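PDB 4YJ6: aryl acylamidase from bacterium CSBL00001, which probably hydrolyses the amide bond of aryl acylamides (anilides), releasing an aromatic amine and a carboxylate, as a member of the amidase signature family. Local coordinates for residues Ser187-Ala192 with Tyr434-Ser439; Gly219-Glu224 with Gly462-Asp467; Ala332-Leu337 with Asp343-His348. All coordinates share one frame; numbering follows the deposited sequence.

How the interactions relate
Interactions 1 and 2 lie side by side near the centre of the molecule, their centres 9 Å apart, and their segments alternate along the sequence. They touch directly: Arg464 meets Ser439, and Tyr223 OH lies 2.8 Å from Thr436 O, a probable hydrogen bond. Helix 434-439 thus links segment 187-192, which leads into helix 190-195, to strands 223-228 and 454-462 of the eight-stranded sheet. Interaction 1 carries Ser187, probably the nucleophile as in relatives, which places both by the probable active site. Interaction 3, between them in sequence, is peripheral packing, its centre about 27 Å and 30 Å from theirs; helix 315-339 runs from them to it.

Interaction 1. Residues Ser187-Ala192 with Tyr434-Ser439; sequences SIRIPA and YLTNFS. With PO4 (phosphate ion), chain B.
The guanidinium of Arg189 meets Asn437 at its edge, near its own plane, and Thr436 obliquely. Asn437 OD1 stands 3.1 Å from Arg189 NH2, and the amide is turned 49° against the guanidinium plane, the two side chains arriving from opposite directions. Thr436 OG1 is nearer still, 2.8 Å from Arg189 NH1 and 3.1 Å from Arg189 NH2, so that it lies before both terminal nitrogens. Within helix 434-439, the ring of Phe438 has Tyr434 O over one face, displaced toward the rim. The arginine reaches its partners through a chain that bends at chi3 (-76°), while Thr436 carries OG1 between its backbone N and carbonyl carbon (chi1 65°), the orientation that presents the hydroxyl to the guanidinium. Arg189, Thr436 and Asn437 are buried, and their strongest polar partners lie close by: Asp183 forms a salt bridge with Arg189 NH2 and accepts a hydrogen bond from Asn437 ND2, while Thr436 OG1 is hydrogen-bonded to Gln201. The buried positive charge therefore has a carboxylate beside it, which probably compensates it, and Asp183 ties arginine and asparagine into one network. The Ser-Ile-Arg-Ile-Pro run lies at the end of the amidase signature; in relatives the nucleophilic serine stands at the position of Ser187, consistent with that role here. Ser187 OG donates to phosphate O3 at 2.6 Å, and Ser187 N makes a weak bond to the same oxygen at 3.4 Å. The ion, presumably picked up from the crystallisation medium, is also bonded to Ser163 OG and to the backbone nitrogens of Gly184 and Gly185, an anion site consistent with the place where a substrate would be held.

Interaction 2. Residues Gly219-Glu224 with Gly462-Asp467; sequences GPYLYE and GDRQAD
Arg464 NH1 is held by two oxygens: it donates to Tyr221 OH at 3.3 Å and is hydrogen-bonded to the backbone oxygen of Ser439, its stronger partner. The bond to the phenol is fairly straight, with an N-H...O angle of 152°, and Tyr221 OH sits at the edge of the guanidinium, tilted 17° out of its plane. The ring and the guanidinium are nearly perpendicular, and NH1 reaches the ring obliquely, 3.8 Å from Tyr221 CE2. Because the alpha carbons of Tyr221 and Arg464 are 12.9 Å apart, the contact depends on the two long side chains, which approach from opposite directions. Arg464 bends at chi2 (-79°) and again at chi3, which brings its end nearer the tyrosine although its first bond runs alongside. Its backbone belongs to a type II beta turn from Asp463 to Ala466, closed by Ala466 N to Asp463 O at 2.9 Å; Gln465 takes the left-handed backbone conformation that the third turn position requires. The turn joins strand 454-462 to helix 467-480, with Ala466 as N-cap, whereas Tyr221 lies just ahead of strand 223-228 in the same sheet. Arg464 N also makes a weak bond to Asp463 OD1, 2.8 Å long. Tyr221 is also engaged from outside, by a cation-pi contact with Arg378 and by packing on Ile204, which Arg464 touches as well. An alanine in place of Tyr221 would remove the ring and its hydroxyl, and is likely to leave Arg464 NH1 with Ser439 O but without its second oxygen, and Arg378 without its aromatic partner. The carbonyl carbon of Tyr221 packs over one face of the Tyr223 ring, toward its rim.

Interaction 3. Residues Ala332-Leu337 with Asp343-His348; sequences ASMQAL and DLYGEH. With PO4 (phosphate ion), chain C.
The tight part of the contact is the methyl of Met334, present as selenomethionine, set on the ring of Tyr345: CE stands 3.8 Å from the ring centroid and only 6° off its normal, a CH-pi contact, while SE, farther away and oblique, makes the arrangement also Met-aromatic. The bend at chi3 (60°) turns that methyl over the face; it also touches Leu344 CB, 3.8 Å from CE. Leu337 CD1 meets Leu344 CD1 at 3.8 Å and extends this apolar patch, while Met357 and Ile360 of helix 354-363 pack on Met334. The segment 343-348 thus doubles back after helix 315-339 and folds along it, shaped by an Asx turn in which Asp343 OD1 accepts from Tyr345 N at 3.0 Å. The polar side is looser. One water bridges Met334 O and Leu344 N, 2.7 and 2.8 Å away, in place of a direct backbone bond. Gln335, whose OE1 bonds to Arg338, crosses Tyr345 at about a right angle, its NE2 oblique to the ring and 3.3 Å from Tyr345 OH. Farther along, His348 ND1 donates in its ring plane to O1 of a phosphate, in a nearly straight bond of 2.7 Å.

Interaction 1. Residues Ser187-Ala192 with Tyr434-Ser439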
loop_
_atom_site.group_PDB
_atom_site.type_symbol
_atom_site.label_atom_id
_atom_site.label_comp_id
_atom_site.label_asym_id
_atom_site.label_seq_id
_atom_site.Cartn_x
_atom_site.Cartn_y
_atom_site.Cartn_z
ATOM N N SER A 187 4.350 -1.268 1.709
ATOM C CA SER A 187 3.236 -2.117 1.295
ATOM C C SER A 187 2.003 -1.483 0.658
ATOM O O SER A 187 1.104 -2.203 0.257
ATOM C CB SER A 187 2.847 -3.011 2.459
ATOM O OG SER A 187 3.909 -3.953 2.649
ATOM N N ILE A 188 1.946 -0.157 0.537
ATOM C CA ILE A 188 0.981 0.467 -0.369
ATOM C C ILE A 188 1.518 0.364 -1.800
ATOM O O ILE A 188 0.760 0.265 -2.775
ATOM C CB ILE A 188 0.818 1.956 0.000
ATOM C CG1 ILE A 188 -0.016 2.072 1.287
ATOM C CG2 ILE A 188 0.136 2.763 -1.127
ATOM C CD1 ILE A 188 0.207 3.424 1.971
ATOM N N ARG A 189 2.843 0.407 -1.911
ATOM C CA ARG A 189 3.524 0.625 -3.174
ATOM C C ARG A 189 3.970 -0.682 -3.835
ATOM O O ARG A 189 3.962 -0.794 -5.066
ATOM C CB ARG A 189 4.768 1.529 -2.918
ATOM C CG ARG A 189 4.339 2.929 -2.410
ATOM C CD ARG A 189 5.513 3.714 -1.800
ATOM N NE ARG A 189 5.830 3.199 -0.468
ATOM C CZ ARG A 189 7.036 3.344 0.105
ATOM N NH1 ARG A 189 8.051 3.906 -0.571
ATOM N NH2 ARG A 189 7.235 2.903 1.327
ATOM N N ILE A 190 4.404 -1.636 -3.022
ATOM C CA ILE A 190 4.915 -2.932 -3.519
ATOM C C ILE A 190 3.868 -3.656 -4.386
ATOM O O ILE A 190 4.127 -3.951 -5.554
ATOM C CB ILE A 190 5.323 -3.829 -2.345
ATOM C CG1 ILE A 190 6.536 -3.236 -1.611
ATOM C CG2 ILE A 190 5.670 -5.242 -2.824
ATOM C CD1 ILE A 190 6.647 -3.748 -0.169
ATOM N N PRO A 191 2.650 -3.870 -3.856
ATOM C CA PRO A 191 1.692 -4.595 -4.693
ATOM C C PRO A 191 1.154 -3.735 -5.813
ATOM O O PRO A 191 0.734 -4.298 -6.840
ATOM C CB PRO A 191 0.589 -4.998 -3.690
ATOM C CG PRO A 191 0.668 -3.925 -2.625
ATOM C CD PRO A 191 2.145 -3.650 -2.493
ATOM N N ALA A 192 1.134 -2.406 -5.643
ATOM C CA ALA A 192 0.748 -1.546 -6.761
ATOM C C ALA A 192 1.706 -1.784 -7.957
ATOM O O ALA A 192 1.266 -1.946 -9.102
ATOM C CB ALA A 192 0.799 -0.071 -6.333
ATOM N N TYR A 434 11.361 0.476 1.190
ATOM C CA TYR A 434 11.461 0.627 2.650
ATOM C C TYR A 434 12.312 1.843 3.035
ATOM O O TYR A 434 12.241 2.281 4.206
ATOM C CB TYR A 434 11.956 -0.646 3.385
ATOM C CG TYR A 434 13.388 -1.094 3.096
ATOM C CD1 TYR A 434 14.487 -0.333 3.524
ATOM C CD2 TYR A 434 13.633 -2.309 2.463
ATOM C CE1 TYR A 434 15.799 -0.757 3.268
ATOM C CE2 TYR A 434 14.924 -2.741 2.206
ATOM C CZ TYR A 434 16.002 -1.966 2.609
ATOM O OH TYR A 434 17.297 -2.404 2.359
ATOM N N LEU A 435 13.106 2.377 2.106
ATOM C CA LEU A 435 13.907 3.566 2.452
ATOM C C LEU A 435 13.016 4.723 2.945
ATOM O O LEU A 435 13.441 5.472 3.816
ATOM C CB LEU A 435 14.759 4.040 1.287
ATOM C CG LEU A 435 15.779 3.016 0.813
ATOM C CD1 LEU A 435 16.508 3.568 -0.445
ATOM C CD2 LEU A 435 16.767 2.691 1.913
ATOM N N THR A 436 11.801 4.896 2.392
ATOM C CA THR A 436 10.976 6.030 2.844
ATOM C C THR A 436 10.219 5.701 4.127
ATOM O O THR A 436 9.695 6.596 4.780
ATOM C CB THR A 436 9.945 6.477 1.789
ATOM O OG1 THR A 436 8.999 5.431 1.582
ATOM C CG2 THR A 436 10.645 6.788 0.458
ATOM N N ASN A 437 10.159 4.432 4.516
ATOM C CA ASN A 437 9.703 4.126 5.878
ATOM C C ASN A 437 10.798 4.480 6.891
ATOM O O ASN A 437 10.517 4.763 8.033
ATOM C CB ASN A 437 9.298 2.651 6.012
ATOM C CG ASN A 437 8.219 2.285 5.026
ATOM O OD1 ASN A 437 8.522 1.806 3.938
ATOM N ND2 ASN A 437 6.957 2.532 5.382
ATOM N N PHE A 438 12.064 4.448 6.469
ATOM C CA PHE A 438 13.104 5.035 7.319
ATOM C C PHE A 438 13.031 6.561 7.318
ATOM O O PHE A 438 13.197 7.193 8.367
ATOM C CB PHE A 438 14.503 4.677 6.797
ATOM C CG PHE A 438 14.893 3.246 7.022
ATOM C CD1 PHE A 438 14.290 2.476 8.003
ATOM C CD2 PHE A 438 15.941 2.706 6.285
ATOM C CE1 PHE A 438 14.713 1.125 8.208
ATOM C CE2 PHE A 438 16.368 1.397 6.493
ATOM C CZ PHE A 438 15.765 0.613 7.453
ATOM N N SER A 439 12.780 7.165 6.151
ATOM C CA SER A 439 13.023 8.597 6.006
ATOM C C SER A 439 11.836 9.548 6.093
ATOM O O SER A 439 12.040 10.729 6.420
ATOM C CB SER A 439 13.777 8.869 4.687
ATOM O OG SER A 439 12.898 8.753 3.574
HETATM P P PO4 B . 4.556 -3.705 5.821
HETATM O O1 PO4 B . 5.429 -4.928 5.476
HETATM O O2 PO4 B . 5.090 -3.224 7.148
HETATM O O3 PO4 B . 4.761 -2.689 4.751
HETATM O O4 PO4 B . 3.099 -4.064 5.978
#

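Interaction 2. Residues Gly219-Glu224 with Gly462-Asp467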
loop_
_atom_site.group_PDB
_atom_site.type_symbol
_atom_site.label_atom_id
_atom_site.label_comp_id
_atom_site.label_asym_id
_atom_site.label_seq_id
_atom_site.Cartn_x
_atom_site.Cartn_y
_atom_site.Cartn_z
ATOM N N GLY A 219 9.376 1.230 15.717
ATOM C CA GLY A 219 9.338 0.748 14.348
ATOM C C GLY A 219 9.629 1.845 13.326
ATOM O O GLY A 219 9.880 3.010 13.664
ATOM N N PRO A 220 9.644 1.480 12.047
ATOM C CA PRO A 220 9.754 2.489 10.975
ATOM C C PRO A 220 8.489 3.341 10.905
ATOM O O PRO A 220 7.484 3.082 11.598
ATOM C CB PRO A 220 9.845 1.650 9.697
ATOM C CG PRO A 220 9.819 0.221 10.116
ATOM C CD PRO A 220 9.350 0.136 11.534
ATOM N N TYR A 221 8.517 4.362 10.064
ATOM C CA TYR A 221 7.282 5.105 9.834
ATOM C C TYR A 221 6.225 4.179 9.201
ATOM O O TYR A 221 6.524 3.446 8.258
ATOM C CB TYR A 221 7.565 6.273 8.887
ATOM C CG TYR A 221 8.392 7.410 9.431
ATOM C CD1 TYR A 221 8.046 8.050 10.611
ATOM C CD2 TYR A 221 9.513 7.874 8.730
ATOM C CE1 TYR A 221 8.786 9.132 11.084
ATOM C CE2 TYR A 221 10.241 8.968 9.191
ATOM C CZ TYR A 221 9.867 9.584 10.370
ATOM O OH TYR A 221 10.568 10.673 10.826
ATOM N N LEU A 222 4.979 4.294 9.666
ATOM C CA LEU A 222 3.869 3.485 9.158
ATOM C C LEU A 222 2.835 4.427 8.561
ATOM O O LEU A 222 2.555 5.494 9.139
ATOM C CB LEU A 222 3.175 2.725 10.301
ATOM C CG LEU A 222 4.125 1.897 11.187
ATOM C CD1 LEU A 222 3.314 1.180 12.326
ATOM C CD2 LEU A 222 4.865 0.853 10.339
ATOM N N TYR A 223 2.251 4.016 7.444
ATOM C CA TYR A 223 1.314 4.856 6.724
ATOM C C TYR A 223 0.076 4.089 6.291
ATOM O O TYR A 223 0.153 2.891 5.965
ATOM C CB TYR A 223 1.965 5.289 5.406
ATOM C CG TYR A 223 3.365 5.851 5.510
ATOM C CD1 TYR A 223 3.562 7.204 5.868
ATOM C CD2 TYR A 223 4.481 5.065 5.220
ATOM C CE1 TYR A 223 4.844 7.755 5.936
ATOM C CE2 TYR A 223 5.797 5.635 5.291
ATOM C CZ TYR A 223 5.940 6.965 5.657
ATOM O OH TYR A 223 7.188 7.543 5.704
ATOM N N GLU A 224 -1.069 4.781 6.239
ATOM C CA GLU A 224 -2.224 4.276 5.477
ATOM C C GLU A 224 -2.409 5.133 4.240
ATOM O O GLU A 224 -2.156 6.348 4.267
ATOM C CB GLU A 224 -3.501 4.330 6.335
ATOM C CG GLU A 224 -3.374 3.446 7.615
ATOM C CD GLU A 224 -4.692 2.988 8.207
ATOM O OE1 GLU A 224 -5.683 2.790 7.472
ATOM O OE2 GLU A 224 -4.719 2.820 9.453
ATOM N N GLY A 462 9.052 12.571 -3.251
ATOM C CA GLY A 462 9.180 14.004 -3.040
ATOM C C GLY A 462 9.930 14.334 -1.777
ATOM O O GLY A 462 10.218 13.457 -0.955
ATOM N N ASP A 463 10.244 15.621 -1.628
ATOM C CA ASP A 463 10.857 16.138 -0.400
ATOM C C ASP A 463 9.870 15.911 0.739
ATOM O O ASP A 463 8.681 15.652 0.509
ATOM C CB ASP A 463 11.096 17.642 -0.581
ATOM C CG ASP A 463 11.994 18.254 0.467
ATOM O OD1 ASP A 463 12.623 17.551 1.280
ATOM O OD2 ASP A 463 12.098 19.503 0.430
ATOM N N ARG A 464 10.363 15.994 1.971
ATOM C CA ARG A 464 9.426 15.914 3.106
ATOM C C ARG A 464 8.254 16.858 2.907
ATOM O O ARG A 464 8.426 18.025 2.583
ATOM C CB ARG A 464 10.165 16.214 4.438
ATOM C CG ARG A 464 11.185 15.104 4.842
ATOM C CD ARG A 464 10.535 13.829 5.492
ATOM N NE ARG A 464 9.887 14.177 6.734
ATOM C CZ ARG A 464 10.088 13.646 7.938
ATOM N NH1 ARG A 464 10.879 12.582 8.211
ATOM N NH2 ARG A 464 9.391 14.159 8.898
ATOM N N GLN A 465 7.039 16.329 3.121
ATOM C CA GLN A 465 5.778 17.091 3.031
ATOM C C GLN A 465 5.421 17.592 1.632
ATOM O O GLN A 465 4.471 18.372 1.477
ATOM C CB GLN A 465 5.709 18.205 4.092
ATOM C CG GLN A 465 5.322 17.598 5.466
ATOM C CD GLN A 465 5.658 18.534 6.602
ATOM O OE1 GLN A 465 4.899 19.442 6.920
ATOM N NE2 GLN A 465 6.821 18.350 7.193
ATOM N N ALA A 466 6.135 17.107 0.610
ATOM C CA ALA A 466 5.836 17.529 -0.754
ATOM C C ALA A 466 4.899 16.546 -1.462
ATOM O O ALA A 466 5.110 16.154 -2.616
ATOM C CB ALA A 466 7.157 17.741 -1.568
ATOM N N ASP A 467 3.829 16.161 -0.779
ATOM C CA ASP A 467 2.843 15.270 -1.375
ATOM C C ASP A 467 2.303 15.804 -2.695
ATOM O O ASP A 467 2.088 15.033 -3.635
ATOM C CB ASP A 467 1.648 15.103 -0.435
ATOM C CG ASP A 467 2.037 14.552 0.926
ATOM O OD1 ASP A 467 2.714 15.293 1.663
ATOM O OD2 ASP A 467 1.708 13.377 1.206
#

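Interaction 3. Residues Ala332-Leu337 with Asp343-His348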
loop_
_atom_site.group_PDB
_atom_site.type_symbol
_atom_site.label_atom_id
_atom_site.label_comp_id
_atom_site.label_asym_id
_atom_site.label_seq_id
_atom_site.Cartn_x
_atom_site.Cartn_y
_atom_site.Cartn_z
ATOM N N ALA A 332 5.664 -7.243 20.824
ATOM C CA ALA A 332 4.748 -6.675 21.810
ATOM C C ALA A 332 3.323 -7.125 21.560
ATOM O O ALA A 332 2.595 -7.442 22.510
ATOM C CB ALA A 332 4.828 -5.125 21.814
ATOM N N SER A 333 2.903 -7.145 20.295
ATOM C CA SER A 333 1.582 -7.671 19.939
ATOM C C SER A 333 1.426 -9.140 20.376
ATOM O O SER A 333 0.411 -9.534 20.984
ATOM C CB SER A 333 1.354 -7.553 18.425
ATOM O OG SER A 333 0.202 -8.290 18.020
HETATM N N MSE A 334 2.416 -9.971 20.053
HETATM C CA MSE A 334 2.323 -11.382 20.422
HETATM C C MSE A 334 2.291 -11.576 21.936
HETATM O O MSE A 334 1.569 -12.428 22.436
HETATM C CB MSE A 334 3.480 -12.152 19.843
HETATM C CG MSE A 334 3.345 -12.188 18.347
HETATM SE SE MSE A 334 4.848 -13.050 17.573
HETATM C CE MSE A 334 4.658 -14.842 18.481
ATOM N N GLN A 335 3.092 -10.805 22.658
ATOM C CA GLN A 335 3.110 -10.909 24.114
ATOM C C GLN A 335 1.727 -10.505 24.674
ATOM O O GLN A 335 1.200 -11.154 25.570
ATOM C CB GLN A 335 4.209 -10.013 24.712
ATOM C CG GLN A 335 5.651 -10.450 24.389
ATOM C CD GLN A 335 6.101 -11.657 25.215
ATOM O OE1 GLN A 335 5.446 -12.038 26.193
ATOM N NE2 GLN A 335 7.212 -12.273 24.814
ATOM N N ALA A 336 1.148 -9.425 24.149
ATOM C CA ALA A 336 -0.171 -8.968 24.628
ATOM C C ALA A 336 -1.252 -10.008 24.310
ATOM O O ALA A 336 -2.102 -10.291 25.152
ATOM C CB ALA A 336 -0.541 -7.624 24.032
ATOM N N LEU A 337 -1.222 -10.590 23.117
ATOM C CA LEU A 337 -2.205 -11.618 22.757
ATOM C C LEU A 337 -2.088 -12.819 23.688
ATOM O O LEU A 337 -3.105 -13.370 24.114
ATOM C CB LEU A 337 -2.031 -12.095 21.295
ATOM C CG LEU A 337 -2.461 -11.052 20.254
ATOM C CD1 LEU A 337 -2.035 -11.440 18.849
ATOM C CD2 LEU A 337 -3.961 -10.893 20.327
ATOM N N ASP A 343 -2.080 -17.816 22.455
ATOM C CA ASP A 343 -0.637 -17.989 22.618
ATOM C C ASP A 343 -0.013 -18.447 21.299
ATOM O O ASP A 343 -0.134 -19.615 20.913
ATOM C CB ASP A 343 -0.382 -19.039 23.702
ATOM C CG ASP A 343 1.084 -19.167 24.077
ATOM O OD1 ASP A 343 1.940 -18.560 23.403
ATOM O OD2 ASP A 343 1.380 -19.879 25.063
ATOM N N LEU A 344 0.649 -17.511 20.612
ATOM C CA LEU A 344 1.274 -17.760 19.318
ATOM C C LEU A 344 2.718 -18.240 19.486
ATOM O O LEU A 344 3.376 -18.596 18.514
ATOM C CB LEU A 344 1.218 -16.478 18.469
ATOM C CG LEU A 344 -0.219 -16.118 18.090
ATOM C CD1 LEU A 344 -0.377 -14.627 17.735
ATOM C CD2 LEU A 344 -0.670 -17.004 16.933
ATOM N N TYR A 345 3.214 -18.249 20.715
ATOM C CA TYR A 345 4.523 -18.823 20.983
ATOM C C TYR A 345 4.423 -20.336 21.199
ATOM O O TYR A 345 5.356 -21.084 20.899
ATOM C CB TYR A 345 5.127 -18.196 22.222
ATOM C CG TYR A 345 5.653 -16.793 22.041
ATOM C CD1 TYR A 345 6.900 -16.567 21.456
ATOM C CD2 TYR A 345 4.927 -15.693 22.492
ATOM C CE1 TYR A 345 7.391 -15.286 21.304
ATOM C CE2 TYR A 345 5.418 -14.408 22.350
ATOM C CZ TYR A 345 6.647 -14.216 21.753
ATOM O OH TYR A 345 7.158 -12.954 21.601
ATOM N N GLY A 346 3.293 -20.774 21.749
ATOM C CA GLY A 346 3.110 -22.166 22.138
ATOM C C GLY A 346 2.036 -22.874 21.335
ATOM O O GLY A 346 2.281 -23.344 20.230
ATOM N N GLU A 347 0.833 -22.945 21.897
ATOM C CA GLU A 347 -0.263 -23.692 21.280
ATOM C C GLU A 347 -0.432 -23.402 19.788
ATOM O O GLU A 347 -0.624 -24.317 18.993
ATOM C CB GLU A 347 -1.588 -23.395 21.990
ATOM C CG GLU A 347 -2.702 -24.257 21.436
ATOM C CD GLU A 347 -4.030 -24.063 22.137
ATOM O OE1 GLU A 347 -4.108 -23.199 23.044
ATOM O OE2 GLU A 347 -4.987 -24.770 21.748
ATOM N N HIS A 348 -0.368 -22.127 19.406
ATOM C CA HIS A 348 -0.685 -21.726 18.039
ATOM C C HIS A 348 0.559 -21.291 17.281
ATOM O O HIS A 348 0.473 -20.516 16.342
ATOM C CB HIS A 348 -1.675 -20.575 18.061
ATOM C CG HIS A 348 -2.938 -20.902 18.793
ATOM N ND1 HIS A 348 -3.841 -21.827 18.322
ATOM C CD2 HIS A 348 -3.435 -20.457 19.970
ATOM C CE1 HIS A 348 -4.854 -21.925 19.166
ATOM N NE2 HIS A 348 -4.628 -21.107 20.179
HETATM P P PO4 C . -4.464 -23.034 15.032
HETATM O O1 PO4 C . -3.556 -23.479 16.162
HETATM O O2 PO4 C . -4.796 -21.568 15.221
HETATM O O3 PO4 C . -3.790 -23.241 13.677
HETATM O O4 PO4 C . -5.723 -23.875 15.090
HETATM O O HOH W 1 0.615 -14.775 21.369
#